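Side-chain contacts in beta-galactosidase/beta-glucuronidase (Faecalibacterium prausnitzii L2-6, PDB 6MVF), which binds flavin mononucleotide and, as a family 2 glycoside hydrolase, probably acts as a beta-glucuronidase: residues 82-87 with 265-270; 171-176 with 210-215; 197-202 with 254-259; 201-206 with 232-237. All coordinates share one frame; numbering follows the deposited sequence.

Contact 1 of 4, residues 82-87 with 265-270; sequences QPLTGG and EAFDEI
Leu84 and Phe267 mark the closest approach of the two backbones, yet their CA atoms are 10.1 Å apart, so side chains alone link loop 82-87 to strand 265-270. Leu84 has CG anti to its carbonyl carbon (chi1 -64°), and with chi2 extended (-172°) its CD1 branch reaches out to the strand. That methyl meets Phe267 CZ at 4.0 Å. The two side chains cross at about a right angle, and the methyl comes to the ring obliquely. The same Leu84 CD1 lies 4.0 Å from Glu265 OE2, a simple packing contact from the opposite direction. The carboxylate of Glu265 has its polar partners on the second subunit: a salt bridge to Arg551 and a hydrogen bond to Tyr307, which also packs on Pro83 and Leu84. The contact joins a loop of the sugar-binding domain to the immunoglobulin-like domain, next to the second subunit. Phe267 and Asp268 both face Leu260 and form a classic beta bulge. Just past it, Glu269 N donates to Asp268 OD1 at 2.8 Å, from above the carboxylate plane. Phe267 also meets Phe210 edge-to-face.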
# COMPACT_ATOMS: atom_id res chain seq x y z
N GLN A 82 18.92 20.22 14.55
CA GLN A 82 17.67 20.94 14.72
C GLN A 82 17.77 22.32 14.08
O GLN A 82 18.83 22.94 14.10
CB GLN A 82 17.31 21.08 16.20
CG GLN A 82 16.81 19.77 16.82
CD GLN A 82 15.29 19.56 16.66
OE1 GLN A 82 14.54 20.51 16.41
NE2 GLN A 82 14.84 18.31 16.83
N PRO A 83 16.67 22.81 13.48
CA PRO A 83 16.71 24.15 12.87
C PRO A 83 17.10 25.25 13.84
O PRO A 83 17.77 26.22 13.44
CB PRO A 83 15.27 24.34 12.37
CG PRO A 83 14.45 23.41 13.23
CD PRO A 83 15.33 22.21 13.43
N LEU A 84 16.68 25.14 15.09
CA LEU A 84 16.92 26.12 16.13
C LEU A 84 18.05 25.65 17.04
O LEU A 84 18.27 24.44 17.22
CB LEU A 84 15.66 26.38 16.97
CG LEU A 84 14.46 26.99 16.22
CD1 LEU A 84 13.32 27.38 17.16
CD2 LEU A 84 14.93 28.18 15.40
N THR A 85 18.77 26.62 17.58
CA THR A 85 19.87 26.34 18.49
C THR A 85 19.36 25.69 19.78
O THR A 85 18.22 25.89 20.21
CB THR A 85 20.62 27.65 18.78
OG1 THR A 85 21.80 27.39 19.55
CG2 THR A 85 19.73 28.63 19.54
N GLY A 86 20.21 24.88 20.39
CA GLY A 86 19.88 24.24 21.64
C GLY A 86 19.40 22.82 21.53
O GLY A 86 18.96 22.26 22.54
N GLY A 87 19.48 22.23 20.34
CA GLY A 87 18.97 20.89 20.13
C GLY A 87 19.64 19.87 21.03
O GLY A 87 20.74 20.05 21.55
N GLU A 265 3.96 28.24 17.17
CA GLU A 265 4.92 27.20 16.81
C GLU A 265 4.82 26.07 17.82
O GLU A 265 4.87 26.31 19.03
CB GLU A 265 6.34 27.78 16.82
CG GLU A 265 7.22 27.47 15.64
CD GLU A 265 8.43 28.42 15.58
OE1 GLU A 265 8.25 29.63 15.27
OE2 GLU A 265 9.57 27.96 15.85
N ALA A 266 4.70 24.84 17.35
CA ALA A 266 4.82 23.69 18.23
C ALA A 266 6.28 23.24 18.29
O ALA A 266 6.91 22.99 17.25
CB ALA A 266 3.92 22.53 17.79
N PHE A 267 6.83 23.14 19.50
CA PHE A 267 8.18 22.63 19.68
C PHE A 267 8.19 21.12 19.85
O PHE A 267 9.04 20.43 19.26
CB PHE A 267 8.86 23.30 20.88
CG PHE A 267 9.47 24.64 20.58
CD1 PHE A 267 8.71 25.66 20.02
CD2 PHE A 267 10.81 24.89 20.88
CE1 PHE A 267 9.27 26.91 19.75
CE2 PHE A 267 11.38 26.14 20.61
CZ PHE A 267 10.61 27.14 20.04
N ASP A 268 7.26 20.58 20.63
CA ASP A 268 7.23 19.15 20.88
C ASP A 268 5.78 18.64 20.85
O ASP A 268 4.83 19.40 21.05
CB ASP A 268 7.91 18.81 22.21
CG ASP A 268 8.48 17.40 22.22
OD1 ASP A 268 8.33 16.70 21.19
OD2 ASP A 268 9.08 17.01 23.24
N GLU A 269 5.64 17.34 20.58
CA GLU A 269 4.32 16.72 20.47
C GLU A 269 4.43 15.24 20.82
O GLU A 269 5.22 14.52 20.21
CB GLU A 269 3.76 16.89 19.05
CG GLU A 269 2.45 16.17 18.74
CD GLU A 269 2.03 16.35 17.26
OE1 GLU A 269 1.25 17.31 16.97
OE2 GLU A 269 2.52 15.56 16.40
N ILE A 270 3.64 14.81 21.81
CA ILE A 270 3.53 13.41 22.18
C ILE A 270 2.06 13.04 22.27
O ILE A 270 1.18 13.90 22.37
CB ILE A 270 4.25 13.09 23.50
CG1 ILE A 270 3.61 13.88 24.64
CG2 ILE A 270 5.74 13.35 23.38
CD1 ILE A 270 4.26 13.62 25.98

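Contact 2 of 4, residues 171-176 with 210-215; sequences AHFDLD and FTVMYS. With FMN (flavin mononucleotide), chain G.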
# COMPACT_ATOMS: atom_id res chain seq x y z
N ALA A 171 13.61 22.78 24.96
CA ALA A 171 12.38 22.55 25.70
C ALA A 171 11.60 21.45 24.99
O ALA A 171 11.31 21.56 23.79
CB ALA A 171 11.56 23.84 25.81
N HIS A 172 11.26 20.39 25.73
CA HIS A 172 10.69 19.18 25.17
C HIS A 172 10.11 18.36 26.31
O HIS A 172 10.56 18.46 27.45
CB HIS A 172 11.75 18.35 24.41
CG HIS A 172 12.84 17.80 25.29
ND1 HIS A 172 14.06 18.42 25.45
CD2 HIS A 172 12.89 16.67 26.04
CE1 HIS A 172 14.81 17.71 26.27
NE2 HIS A 172 14.13 16.63 26.63
N PHE A 173 9.13 17.52 25.98
CA PHE A 173 8.56 16.60 26.95
C PHE A 173 9.59 15.59 27.45
O PHE A 173 10.42 15.09 26.67
CB PHE A 173 7.35 15.87 26.36
CG PHE A 173 6.19 16.76 26.00
CD1 PHE A 173 5.38 17.30 27.00
CD2 PHE A 173 5.88 17.01 24.66
CE1 PHE A 173 4.31 18.11 26.68
CE2 PHE A 173 4.80 17.81 24.32
CZ PHE A 173 4.01 18.36 25.34
N ASP A 174 9.49 15.25 28.74
CA ASP A 174 10.52 14.52 29.47
C ASP A 174 10.82 13.17 28.83
O ASP A 174 9.92 12.35 28.64
CB ASP A 174 10.07 14.34 30.93
CG ASP A 174 11.22 13.97 31.88
OD1 ASP A 174 12.34 13.67 31.41
OD2 ASP A 174 11.01 14.00 33.11
N LEU A 175 12.10 12.96 28.53
CA LEU A 175 12.62 11.72 27.97
C LEU A 175 13.47 10.95 28.97
O LEU A 175 13.94 9.84 28.66
CB LEU A 175 13.47 12.04 26.73
CG LEU A 175 12.69 12.47 25.48
CD1 LEU A 175 13.46 13.47 24.60
CD2 LEU A 175 12.36 11.22 24.70
N ASP A 176 13.67 11.51 30.17
CA ASP A 176 14.69 11.07 31.11
C ASP A 176 14.15 10.31 32.30
O ASP A 176 14.94 9.90 33.15
CB ASP A 176 15.49 12.28 31.64
CG ASP A 176 16.53 12.75 30.66
OD1 ASP A 176 17.28 11.89 30.15
OD2 ASP A 176 16.58 13.97 30.39
N PHE A 210 6.23 28.90 27.14
CA PHE A 210 5.73 27.62 26.65
C PHE A 210 4.41 27.25 27.33
O PHE A 210 4.26 27.41 28.54
CB PHE A 210 6.77 26.53 26.90
CG PHE A 210 7.99 26.64 26.02
CD1 PHE A 210 7.91 26.33 24.65
CD2 PHE A 210 9.21 27.03 26.55
CE1 PHE A 210 9.02 26.43 23.83
CE2 PHE A 210 10.33 27.13 25.73
CZ PHE A 210 10.24 26.83 24.37
N THR A 211 3.45 26.79 26.54
CA THR A 211 2.23 26.19 27.06
C THR A 211 2.14 24.73 26.60
O THR A 211 2.85 24.28 25.71
CB THR A 211 0.97 26.94 26.58
OG1 THR A 211 1.04 27.13 25.17
CG2 THR A 211 0.83 28.28 27.26
N VAL A 212 1.24 23.98 27.23
CA VAL A 212 0.88 22.64 26.79
C VAL A 212 -0.58 22.65 26.36
O VAL A 212 -1.48 22.92 27.17
CB VAL A 212 1.14 21.60 27.89
CG1 VAL A 212 0.62 20.23 27.45
CG2 VAL A 212 2.63 21.53 28.22
N MET A 213 -0.82 22.38 25.07
CA MET A 213 -2.16 22.36 24.51
C MET A 213 -2.57 20.90 24.36
O MET A 213 -1.96 20.15 23.60
CB MET A 213 -2.22 23.09 23.17
CG MET A 213 -1.72 24.53 23.23
SD MET A 213 -1.91 25.41 21.66
CE MET A 213 -1.24 24.16 20.54
N TYR A 214 -3.59 20.51 25.12
CA TYR A 214 -4.10 19.15 25.14
C TYR A 214 -5.29 19.03 24.22
O TYR A 214 -6.19 19.88 24.25
CB TYR A 214 -4.53 18.76 26.55
CG TYR A 214 -3.44 18.67 27.58
CD1 TYR A 214 -2.48 17.67 27.51
CD2 TYR A 214 -3.40 19.56 28.65
CE1 TYR A 214 -1.51 17.57 28.47
CE2 TYR A 214 -2.41 19.46 29.61
CZ TYR A 214 -1.48 18.45 29.52
OH TYR A 214 -0.49 18.33 30.46
N SER A 215 -5.32 17.98 23.43
CA SER A 215 -6.43 17.71 22.52
C SER A 215 -6.79 16.23 22.61
O SER A 215 -5.91 15.38 22.64
CB SER A 215 -6.05 18.09 21.09
OG SER A 215 -6.98 17.55 20.16
N1 FMN G . 8.08 12.66 36.62
C2 FMN G . 8.82 13.17 35.64
O2 FMN G . 9.65 14.06 35.86
N3 FMN G . 8.75 12.75 34.40
C4 FMN G . 7.94 11.82 34.01
O4 FMN G . 7.88 11.44 32.85
C4A FMN G . 7.10 11.24 35.00
N5 FMN G . 6.29 10.29 34.62
C5A FMN G . 5.48 9.71 35.48
C6 FMN G . 4.64 8.72 35.04
C7 FMN G . 3.80 8.11 35.90
C7M FMN G . 2.90 7.05 35.41
C8 FMN G . 3.81 8.50 37.30
C8M FMN G . 2.90 7.82 38.27
C9 FMN G . 4.66 9.49 37.74
C9A FMN G . 5.50 10.12 36.87
N10 FMN G . 6.37 11.10 37.31
C10 FMN G . 7.20 11.70 36.37
C1' FMN G . 6.29 11.47 38.72
C2' FMN G . 7.41 11.25 39.70
O2' FMN G . 7.15 9.94 40.14
C3' FMN G . 7.31 12.11 40.94
O3' FMN G . 6.48 13.22 40.67
C4' FMN G . 8.62 12.71 41.39
O4' FMN G . 9.29 13.16 40.22
C5' FMN G . 9.50 11.77 42.22
O5' FMN G . 10.48 11.14 41.42
P FMN G . 11.31 9.87 41.88
O1P FMN G . 12.59 10.07 41.18
O2P FMN G . 11.36 9.96 43.38
O3P FMN G . 10.60 8.62 41.46
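Phe210 opens the second segment and offers a ring face to Ala171. Ala171 CB stands 3.8 Å from the centroid of the Phe210 ring, 27° off the ring normal. This is a CH-pi contact, with the methyl shifted toward the CE2 and CZ rim. Val212 is next to reach across. Its CG2 branch lies anti to the carbonyl carbon and touches Phe173 CE1 at 4.1 Å; the two side chains come from opposite directions. The pairs join two sheets of the immunoglobulin-like beta sandwich of family 2 enzymes: strand 172-173 pairs with strand 195-204, and strand 211-217 belongs to the facing sheet. Tyr214 follows, one ring face covered by Val212 CG1. Past Phe173, the first segment turns to the cofactor. FMN N3 donates to Asp174 OD2 at 2.9 Å, with an N-H...O angle of 154°. The other oxygen, Asp174 OD1, accepts from Asp176 N at 2.8 Å and closes an Asx turn, which holds the carboxylate in place. Replacing Asp174 by an alanine removes both carboxylate oxygens and would probably leave FMN N3 without this acceptor and the Asx turn without its closing bond. Tyr177 OH is also hydrogen-bonded to FMN.

Contact 3 of 4, residues 197-202 with 254-259; sequences FEIKSF and YTVVAR. With FMN (flavin mononucleotide), chain G.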
# COMPACT_ATOMS: atom_id res chain seq x y z
N PHE A 197 -10.66 12.72 31.83
CA PHE A 197 -9.29 12.33 31.53
C PHE A 197 -8.44 13.24 32.40
O PHE A 197 -8.25 14.41 32.06
CB PHE A 197 -8.93 12.51 30.06
CG PHE A 197 -9.76 11.68 29.13
CD1 PHE A 197 -11.12 11.93 28.97
CD2 PHE A 197 -9.18 10.64 28.41
CE1 PHE A 197 -11.88 11.13 28.10
CE2 PHE A 197 -9.93 9.85 27.53
CZ PHE A 197 -11.27 10.09 27.37
N GLU A 198 -8.00 12.73 33.54
CA GLU A 198 -6.99 13.44 34.30
C GLU A 198 -5.67 13.20 33.60
O GLU A 198 -5.27 12.05 33.41
CB GLU A 198 -6.94 12.96 35.75
CG GLU A 198 -8.27 13.09 36.45
CD GLU A 198 -8.29 12.34 37.78
OE1 GLU A 198 -7.66 12.85 38.75
OE2 GLU A 198 -8.91 11.25 37.85
N ILE A 199 -5.01 14.27 33.20
CA ILE A 199 -3.80 14.22 32.41
C ILE A 199 -2.70 14.98 33.14
O ILE A 199 -2.95 16.06 33.70
CB ILE A 199 -4.04 14.83 31.01
CG1 ILE A 199 -5.19 14.10 30.32
CG2 ILE A 199 -2.77 14.82 30.16
CD1 ILE A 199 -5.79 14.93 29.22
N LYS A 200 -1.50 14.43 33.14
CA LYS A 200 -0.31 15.18 33.51
C LYS A 200 0.79 14.88 32.50
O LYS A 200 1.04 13.72 32.17
CB LYS A 200 0.15 14.87 34.93
CG LYS A 200 1.28 15.79 35.45
CD LYS A 200 1.08 16.13 36.93
CE LYS A 200 2.33 16.69 37.61
NZ LYS A 200 2.87 15.73 38.64
N SER A 201 1.44 15.92 32.00
CA SER A 201 2.63 15.77 31.18
C SER A 201 3.80 16.44 31.90
O SER A 201 3.63 17.16 32.89
CB SER A 201 2.43 16.36 29.79
OG SER A 201 2.16 17.76 29.85
N PHE A 202 5.01 16.18 31.40
CA PHE A 202 6.23 16.58 32.10
C PHE A 202 7.18 17.21 31.11
O PHE A 202 7.58 16.57 30.13
CB PHE A 202 6.87 15.38 32.79
CG PHE A 202 5.93 14.68 33.72
CD1 PHE A 202 5.78 15.12 35.03
CD2 PHE A 202 5.18 13.60 33.29
CE1 PHE A 202 4.90 14.49 35.89
CE2 PHE A 202 4.31 12.96 34.15
CZ PHE A 202 4.16 13.41 35.45
N TYR A 254 -9.62 6.44 22.61
CA TYR A 254 -9.38 7.86 22.38
C TYR A 254 -7.88 8.10 22.26
O TYR A 254 -7.05 7.28 22.67
CB TYR A 254 -9.98 8.70 23.51
CG TYR A 254 -11.49 8.63 23.54
CD1 TYR A 254 -12.15 7.53 24.09
CD2 TYR A 254 -12.26 9.65 23.01
CE1 TYR A 254 -13.54 7.47 24.10
CE2 TYR A 254 -13.62 9.60 23.04
CZ TYR A 254 -14.26 8.52 23.57
OH TYR A 254 -15.63 8.50 23.57
N THR A 255 -7.53 9.25 21.68
CA THR A 255 -6.14 9.66 21.53
C THR A 255 -5.96 10.99 22.25
O THR A 255 -6.58 11.99 21.88
CB THR A 255 -5.76 9.79 20.05
OG1 THR A 255 -5.94 8.52 19.40
CG2 THR A 255 -4.31 10.22 19.92
N VAL A 256 -5.11 11.00 23.26
CA VAL A 256 -4.72 12.24 23.92
C VAL A 256 -3.44 12.74 23.26
O VAL A 256 -2.45 12.02 23.18
CB VAL A 256 -4.54 12.04 25.43
CG1 VAL A 256 -4.17 13.36 26.10
CG2 VAL A 256 -5.82 11.47 26.04
N VAL A 257 -3.48 13.97 22.75
CA VAL A 257 -2.35 14.60 22.09
C VAL A 257 -1.90 15.76 22.97
O VAL A 257 -2.75 16.49 23.51
CB VAL A 257 -2.74 15.08 20.68
CG1 VAL A 257 -1.57 15.83 20.02
CG2 VAL A 257 -3.22 13.89 19.83
N ALA A 258 -0.59 15.91 23.15
CA ALA A 258 -0.06 17.01 23.95
C ALA A 258 1.00 17.74 23.15
O ALA A 258 1.93 17.10 22.65
CB ALA A 258 0.52 16.53 25.30
N ARG A 259 0.87 19.06 23.05
CA ARG A 259 1.75 19.89 22.24
C ARG A 259 2.38 20.97 23.09
O ARG A 259 1.66 21.80 23.66
CB ARG A 259 1.00 20.54 21.08
CG ARG A 259 0.93 19.68 19.86
CD ARG A 259 0.43 20.48 18.66
NE ARG A 259 0.05 19.54 17.61
CZ ARG A 259 -1.18 19.07 17.44
NH1 ARG A 259 -2.16 19.49 18.25
NH2 ARG A 259 -1.45 18.21 16.46
N1 FMN G . 8.08 12.66 36.62
C2 FMN G . 8.82 13.17 35.64
O2 FMN G . 9.65 14.06 35.86
N3 FMN G . 8.75 12.75 34.40
C4 FMN G . 7.94 11.82 34.01
O4 FMN G . 7.88 11.44 32.85
C4A FMN G . 7.10 11.24 35.00
N5 FMN G . 6.29 10.29 34.62
C5A FMN G . 5.48 9.71 35.48
C6 FMN G . 4.64 8.72 35.04
C7 FMN G . 3.80 8.11 35.90
C7M FMN G . 2.90 7.05 35.41
C8 FMN G . 3.81 8.50 37.30
C8M FMN G . 2.90 7.82 38.27
C9 FMN G . 4.66 9.49 37.74
C9A FMN G . 5.50 10.12 36.87
N10 FMN G . 6.37 11.10 37.31
C10 FMN G . 7.20 11.70 36.37
C1' FMN G . 6.29 11.47 38.72
C2' FMN G . 7.41 11.25 39.70
O2' FMN G . 7.15 9.94 40.14
C3' FMN G . 7.31 12.11 40.94
O3' FMN G . 6.48 13.22 40.67
C4' FMN G . 8.62 12.71 41.39
O4' FMN G . 9.29 13.16 40.22
C5' FMN G . 9.50 11.77 42.22
O5' FMN G . 10.48 11.14 41.42
P FMN G . 11.31 9.87 41.88
O1P FMN G . 12.59 10.07 41.18
O2P FMN G . 11.36 9.96 43.38
O3P FMN G . 10.60 8.62 41.46
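With CG anti to the carbonyl carbon in both Phe197 (chi1 -62°) and Tyr254, the two side chains leave their strands and cross at about a right angle. The edge of Phe197 points at the face of Tyr254, with centroids 5.7 Å apart and planes at 67°. Phe197 CZ leads, 4.1 Å from Tyr254 CG and toward the rim of that ring. Tyr254 OH is hydrogen-bonded to Glu244 N. Val256 uses both branches. Its CG2 slides past Phe197, 4.2 Å from CD2 of that ring. Its CG1 meets Ile199 CD1 tip to tip at 3.9 Å. This is core packing between the two sheets of a beta sandwich: the axes of strand segments 197-201 and 254-259 pass 9.5 Å apart and cross at -36°. Tyr214 and Ile183 also pack on Ile199. Just past strand segment 197-201, Phe202 serves the cofactor. One face of its ring lies against the isoalloxazine, with FMN C4A 3.4 Å above the ring plane and off centre. A serine in its place would probably strip this face of the flavin of its aromatic partner and open a gap beside it. Phe202 CE2 comes 3.4 Å from FMN N5.

Contact 4 of 4, residues 201-206 with 232-237; sequences SFVTNP and DNTAIS. With FMN (flavin mononucleotide), chain G.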
# COMPACT_ATOMS: atom_id res chain seq x y z
N SER A 201 1.44 15.92 32.00
CA SER A 201 2.63 15.77 31.18
C SER A 201 3.80 16.44 31.90
O SER A 201 3.63 17.16 32.89
CB SER A 201 2.43 16.36 29.79
OG SER A 201 2.16 17.76 29.85
N PHE A 202 5.01 16.18 31.40
CA PHE A 202 6.23 16.58 32.10
C PHE A 202 7.18 17.21 31.11
O PHE A 202 7.58 16.57 30.13
CB PHE A 202 6.87 15.38 32.79
CG PHE A 202 5.93 14.68 33.72
CD1 PHE A 202 5.78 15.12 35.03
CD2 PHE A 202 5.18 13.60 33.29
CE1 PHE A 202 4.90 14.49 35.89
CE2 PHE A 202 4.31 12.96 34.15
CZ PHE A 202 4.16 13.41 35.45
N VAL A 203 7.54 18.47 31.35
CA VAL A 203 8.32 19.25 30.41
C VAL A 203 9.71 19.47 30.99
O VAL A 203 9.86 19.96 32.12
CB VAL A 203 7.63 20.58 30.08
CG1 VAL A 203 8.38 21.31 28.96
CG2 VAL A 203 6.16 20.32 29.69
N THR A 204 10.73 19.09 30.23
CA THR A 204 12.12 19.43 30.51
C THR A 204 12.37 20.85 30.01
O THR A 204 12.05 21.18 28.87
CB THR A 204 13.07 18.44 29.81
OG1 THR A 204 12.82 17.11 30.28
CG2 THR A 204 14.55 18.81 30.03
N ASN A 205 12.95 21.67 30.87
CA ASN A 205 13.18 23.09 30.64
C ASN A 205 11.91 23.87 30.31
O ASN A 205 11.89 24.59 29.30
CB ASN A 205 14.20 23.28 29.52
CG ASN A 205 15.52 22.66 29.86
OD1 ASN A 205 16.04 22.86 30.96
ND2 ASN A 205 16.07 21.90 28.92
N PRO A 206 10.86 23.79 31.12
CA PRO A 206 9.71 24.67 30.91
C PRO A 206 10.11 26.12 31.11
O PRO A 206 11.21 26.43 31.56
CB PRO A 206 8.71 24.22 31.97
CG PRO A 206 9.57 23.73 33.07
CD PRO A 206 10.77 23.09 32.42
N ASP A 232 4.73 24.66 33.15
CA ASP A 232 5.31 24.28 34.44
C ASP A 232 4.23 23.92 35.46
O ASP A 232 4.47 23.96 36.68
CB ASP A 232 6.18 25.42 34.98
CG ASP A 232 5.36 26.66 35.38
OD1 ASP A 232 4.12 26.72 35.11
OD2 ASP A 232 5.96 27.57 35.99
N ASN A 233 3.04 23.60 34.97
CA ASN A 233 1.85 23.42 35.79
C ASN A 233 0.82 22.73 34.91
O ASN A 233 -0.20 23.32 34.55
CB ASN A 233 1.33 24.76 36.31
CG ASN A 233 0.16 24.60 37.21
OD1 ASN A 233 0.00 23.56 37.84
ND2 ASN A 233 -0.69 25.61 37.26
N THR A 234 1.11 21.48 34.54
CA THR A 234 0.49 20.88 33.37
C THR A 234 -0.73 20.04 33.69
O THR A 234 -1.47 19.67 32.77
CB THR A 234 1.51 20.04 32.61
OG1 THR A 234 1.76 18.83 33.33
CG2 THR A 234 2.83 20.80 32.44
N ALA A 235 -0.98 19.74 34.95
CA ALA A 235 -2.09 18.85 35.29
C ALA A 235 -3.43 19.52 35.00
O ALA A 235 -3.64 20.69 35.30
CB ALA A 235 -2.00 18.44 36.76
N ILE A 236 -4.34 18.75 34.41
CA ILE A 236 -5.66 19.25 34.06
C ILE A 236 -6.57 18.04 33.94
O ILE A 236 -6.11 16.93 33.67
CB ILE A 236 -5.63 20.06 32.73
CG1 ILE A 236 -6.94 20.80 32.52
CG2 ILE A 236 -5.38 19.15 31.54
CD1 ILE A 236 -7.05 22.03 33.33
N SER A 237 -7.86 18.26 34.14
CA SER A 237 -8.85 17.22 33.92
C SER A 237 -9.78 17.65 32.79
O SER A 237 -10.37 18.74 32.86
CB SER A 237 -9.64 16.96 35.20
OG SER A 237 -10.78 16.19 34.91
N1 FMN G . 8.08 12.66 36.62
C2 FMN G . 8.82 13.17 35.64
O2 FMN G . 9.65 14.06 35.86
N3 FMN G . 8.75 12.75 34.40
C4 FMN G . 7.94 11.82 34.01
O4 FMN G . 7.88 11.44 32.85
C4A FMN G . 7.10 11.24 35.00
N5 FMN G . 6.29 10.29 34.62
C5A FMN G . 5.48 9.71 35.48
C6 FMN G . 4.64 8.72 35.04
C7 FMN G . 3.80 8.11 35.90
C7M FMN G . 2.90 7.05 35.41
C8 FMN G . 3.81 8.50 37.30
C8M FMN G . 2.90 7.82 38.27
C9 FMN G . 4.66 9.49 37.74
C9A FMN G . 5.50 10.12 36.87
N10 FMN G . 6.37 11.10 37.31
C10 FMN G . 7.20 11.70 36.37
C1' FMN G . 6.29 11.47 38.72
C2' FMN G . 7.41 11.25 39.70
O2' FMN G . 7.15 9.94 40.14
C3' FMN G . 7.31 12.11 40.94
O3' FMN G . 6.48 13.22 40.67
C4' FMN G . 8.62 12.71 41.39
O4' FMN G . 9.29 13.16 40.22
C5' FMN G . 9.50 11.77 42.22
O5' FMN G . 10.48 11.14 41.42
P FMN G . 11.31 9.87 41.88
O1P FMN G . 12.59 10.07 41.18
O2P FMN G . 11.36 9.96 43.38
O3P FMN G . 10.60 8.62 41.46
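Ser201 and Thr234 meet where the chain crosses from one sheet to the other in the immunoglobulin-like beta sandwich. Segment 232-237 leads from strand 223-230 of one sheet into strand 236-240 of the other. That strand runs antiparallel to strand 195-204, and Ile236 and Ile199 are hydrogen-bonded through their backbones. The polar part of the contact is a side-chain to backbone hydrogen bond. Thr234 OG1 donates to Ser201 O at 2.5 Å. The C=O...O angle is 128°, and the donor is tilted 29° from the carbonyl plane. Thr234 OG1 sits between its own backbone N and carbonyl carbon (chi1 74°), which turns the hydroxyl to the Ser201 carbonyl while CG2 faces Val203. The hydroxyl of Ser201 has a different partner, Tyr214 OH. The same tyrosine oxygen is also hydrogen-bonded to Thr234 O, so Tyr214 ties both residues together. Van der Waals contacts make up the rest. Ser201 OG packs on Thr234 CB at 3.6 Å. Val203 CG2 meets Thr234 CG2 at 4.3 Å, methyl against methyl. Phe202, between Ser201 and Val203 in the chain, has its CB directed away from 232-237 and takes its ring to FMN. Thr234 is buried, but the far end of the contact is exposed. There the segments come close again, with CA atoms of Pro206 and Asp232 5.7 Å apart. The proline ring lies beside the aspartate stem, and Pro206 CB approaches Asp232 CB to 4.1 Å.

How the contacts relate
Contacts 2 and 3 are buried and almost wholly apolar across their segments; both fill the interior of the sandwich between its two sheets. Contact 4 lies at the sandwich's end, half buried and half exposed, and alone has a hydrogen bond between its segments. Contact 1 is the most peripheral, a slight touch between domains next to the second subunit. Contacts 3 and 4 share Ser201 and Phe202 on strand 195-204. Contacts 2, 3 and 4 all reach FMN: contact 2 adds a polar hold on it and contacts 3 and 4 an aromatic one, while Asp174 N is hydrogen-bonded to Phe202 O. Contact 1 connects through Asp268 to Phe173 and through Glu269 to Arg259.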